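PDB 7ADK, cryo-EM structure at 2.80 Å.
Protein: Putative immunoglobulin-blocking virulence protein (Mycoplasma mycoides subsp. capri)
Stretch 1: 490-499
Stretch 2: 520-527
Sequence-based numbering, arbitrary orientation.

Stretch 1 490-499: SLIALENKNI
Stretch 2 520-527: LALRNTTW

Leu-520 and Ala-521 lie in a 3-10 segment that begins earlier in the chain (phi/psi -70/-23 and -67/-10) and packs against the loop part of stretch 1. The CA-to-CB bond of Leu-520 (chi1 m, chi2 t) points sideways and the end of its side chain turns from stretch 1, so its backbone makes the contact: Leu-520 O lies 3.4 Å from Ala-493 CB. Ala-521 pairs with Ala-493 at a CA-CA distance of 4.6 Å, and CB of each alanine points sideways. Ala-521 CB meets Leu-491 CG at 3.9 Å, with Leu-491 chi1 t, and Ala-521 O lies 3.4 Å from Ile-492 CG1.

A type I turn from Leu-522 to Thr-525, closed by Thr-525 N to Leu-522 O at 3.1 Å, carries the chain to Asn-524, the residue most covered by stretch 1 (100 Å²). Its CB points toward that stretch, and with chi1 37° (p), chi2 64°, Asn-524 ND2 lies 2.9 Å from Ala-493 O, a hydrogen bond at 150°. Asn-524 O accepts from Asn-498 N (3.2 Å, 164°) and receives a CA-H contact from Lys-497 CA at 3.5 Å.

Thr-525 (phi/psi -97/124, chi1 m) forms a single parallel beta bridge with Asn-498, CA-CA 4.7 Å; Asn-498 CB approaches Thr-525 OG1 at 3.8 Å. Thr-526 N completes the bridge, donating to Asn-498 O (3.3 Å, 168°). The contact buries 527 Å² in total.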

# COMPACT_ATOMS: atom_id res chain seq x y z
N SER A 490 9.43 -20.41 11.59
CA SER A 490 10.37 -21.52 11.82
C SER A 490 11.07 -21.45 13.18
O SER A 490 11.48 -20.38 13.62
CB SER A 490 11.37 -21.61 10.69
OG SER A 490 10.67 -21.88 9.51
N LEU A 491 11.20 -22.60 13.86
CA LEU A 491 11.60 -22.70 15.27
C LEU A 491 12.78 -23.66 15.45
O LEU A 491 12.81 -24.74 14.85
CB LEU A 491 10.36 -23.09 16.10
CG LEU A 491 10.59 -23.24 17.61
CD1 LEU A 491 9.39 -22.75 18.41
CD2 LEU A 491 10.87 -24.69 17.99
N ILE A 492 13.77 -23.25 16.25
CA ILE A 492 15.13 -23.83 16.33
C ILE A 492 15.56 -24.13 17.78
O ILE A 492 16.74 -24.06 18.10
CB ILE A 492 16.14 -22.97 15.53
CG1 ILE A 492 16.28 -21.53 16.05
CG2 ILE A 492 15.79 -22.98 14.04
CD1 ILE A 492 17.23 -20.62 15.27
N ALA A 493 14.61 -24.44 18.66
CA ALA A 493 14.85 -24.58 20.10
C ALA A 493 15.60 -25.85 20.55
O ALA A 493 16.39 -25.78 21.49
CB ALA A 493 13.51 -24.53 20.83
N LEU A 494 15.29 -27.03 19.98
CA LEU A 494 15.68 -28.34 20.52
C LEU A 494 17.13 -28.71 20.14
O LEU A 494 17.44 -29.84 19.75
CB LEU A 494 14.62 -29.41 20.14
CG LEU A 494 13.44 -29.55 21.11
CD1 LEU A 494 12.60 -28.30 21.26
CD2 LEU A 494 12.51 -30.67 20.67
N GLU A 495 18.03 -27.74 20.21
CA GLU A 495 19.43 -27.82 19.81
C GLU A 495 20.38 -27.72 21.02
O GLU A 495 19.95 -27.50 22.15
CB GLU A 495 19.67 -26.75 18.72
CG GLU A 495 18.78 -27.01 17.50
CD GLU A 495 19.28 -26.40 16.19
OE1 GLU A 495 19.86 -25.29 16.21
OE2 GLU A 495 19.09 -27.03 15.14
N ASN A 496 21.70 -27.88 20.82
CA ASN A 496 22.68 -27.59 21.86
C ASN A 496 23.14 -26.13 21.82
O ASN A 496 23.23 -25.53 22.88
CB ASN A 496 23.89 -28.54 21.80
CG ASN A 496 23.63 -29.85 22.52
OD1 ASN A 496 22.71 -30.59 22.22
ND2 ASN A 496 24.42 -30.19 23.50
N LYS A 497 23.47 -25.56 20.65
CA LYS A 497 24.15 -24.25 20.64
C LYS A 497 24.10 -23.46 19.33
O LYS A 497 24.48 -23.96 18.27
CB LYS A 497 25.61 -24.48 21.08
CG LYS A 497 26.28 -23.26 21.74
CD LYS A 497 27.26 -23.64 22.87
CE LYS A 497 28.29 -24.71 22.52
NZ LYS A 497 29.11 -25.10 23.69
N ASN A 498 23.78 -22.17 19.43
CA ASN A 498 24.29 -21.10 18.55
C ASN A 498 25.38 -20.38 19.33
O ASN A 498 25.08 -19.72 20.34
CB ASN A 498 23.22 -20.11 18.10
CG ASN A 498 22.38 -20.56 16.93
OD1 ASN A 498 21.65 -21.53 16.96
ND2 ASN A 498 22.46 -19.83 15.85
N ILE A 499 26.65 -20.51 18.92
CA ILE A 499 27.84 -20.12 19.69
C ILE A 499 28.04 -18.60 19.62
O ILE A 499 28.90 -18.06 18.93
CB ILE A 499 29.11 -20.92 19.27
CG1 ILE A 499 28.90 -22.46 19.28
CG2 ILE A 499 30.30 -20.59 20.19
CD1 ILE A 499 29.89 -23.27 18.43
N LEU A 520 10.62 -18.88 22.96
CA LEU A 520 11.15 -20.23 23.14
C LEU A 520 12.09 -20.68 22.01
O LEU A 520 12.95 -21.52 22.24
CB LEU A 520 9.97 -21.21 23.28
CG LEU A 520 9.01 -20.88 24.44
CD1 LEU A 520 7.75 -21.71 24.30
CD2 LEU A 520 9.67 -21.17 25.78
N ALA A 521 12.00 -20.11 20.81
CA ALA A 521 12.88 -20.43 19.68
C ALA A 521 14.35 -20.01 19.88
O ALA A 521 15.20 -20.42 19.09
CB ALA A 521 12.32 -19.80 18.41
N LEU A 522 14.67 -19.25 20.92
CA LEU A 522 16.02 -18.74 21.17
C LEU A 522 16.67 -19.39 22.40
O LEU A 522 17.70 -18.89 22.86
CB LEU A 522 15.94 -17.21 21.31
CG LEU A 522 15.27 -16.47 20.13
CD1 LEU A 522 15.12 -15.00 20.48
CD2 LEU A 522 16.09 -16.60 18.86
N ARG A 523 16.11 -20.47 22.96
CA ARG A 523 16.44 -20.97 24.31
C ARG A 523 17.93 -21.23 24.53
O ARG A 523 18.47 -20.86 25.56
CB ARG A 523 15.59 -22.22 24.62
CG ARG A 523 15.57 -22.52 26.12
CD ARG A 523 15.09 -23.93 26.45
NE ARG A 523 13.64 -24.11 26.34
CZ ARG A 523 12.72 -23.74 27.20
NH1 ARG A 523 12.95 -22.96 28.21
NH2 ARG A 523 11.51 -24.17 27.05
N ASN A 524 18.59 -21.82 23.54
CA ASN A 524 20.02 -22.16 23.54
C ASN A 524 20.80 -21.42 22.43
O ASN A 524 21.79 -21.91 21.87
CB ASN A 524 20.22 -23.67 23.64
CG ASN A 524 19.19 -24.44 22.88
OD1 ASN A 524 19.10 -24.34 21.66
ND2 ASN A 524 18.31 -25.13 23.55
N THR A 525 20.38 -20.18 22.17
CA THR A 525 21.17 -19.16 21.46
C THR A 525 21.83 -18.24 22.48
O THR A 525 21.14 -17.66 23.30
CB THR A 525 20.29 -18.34 20.52
OG1 THR A 525 19.83 -19.16 19.48
CG2 THR A 525 21.01 -17.17 19.87
N THR A 526 23.16 -18.11 22.43
CA THR A 526 23.92 -17.34 23.44
C THR A 526 23.81 -15.82 23.27
O THR A 526 23.82 -15.11 24.27
CB THR A 526 25.39 -17.78 23.39
OG1 THR A 526 25.52 -19.09 23.85
CG2 THR A 526 26.36 -16.93 24.21
N TRP A 527 23.72 -15.32 22.03
CA TRP A 527 23.64 -13.88 21.72
C TRP A 527 22.95 -13.64 20.38
O TRP A 527 23.39 -14.16 19.35
CB TRP A 527 25.05 -13.26 21.77
CG TRP A 527 25.17 -11.77 21.63
CD1 TRP A 527 25.00 -10.87 22.62
CD2 TRP A 527 25.54 -10.98 20.45
NE1 TRP A 527 25.24 -9.59 22.15
CE2 TRP A 527 25.58 -9.61 20.83
CE3 TRP A 527 25.87 -11.28 19.12
CZ2 TRP A 527 25.94 -8.59 19.93
CZ3 TRP A 527 26.24 -10.27 18.22
CH2 TRP A 527 26.28 -8.93 18.62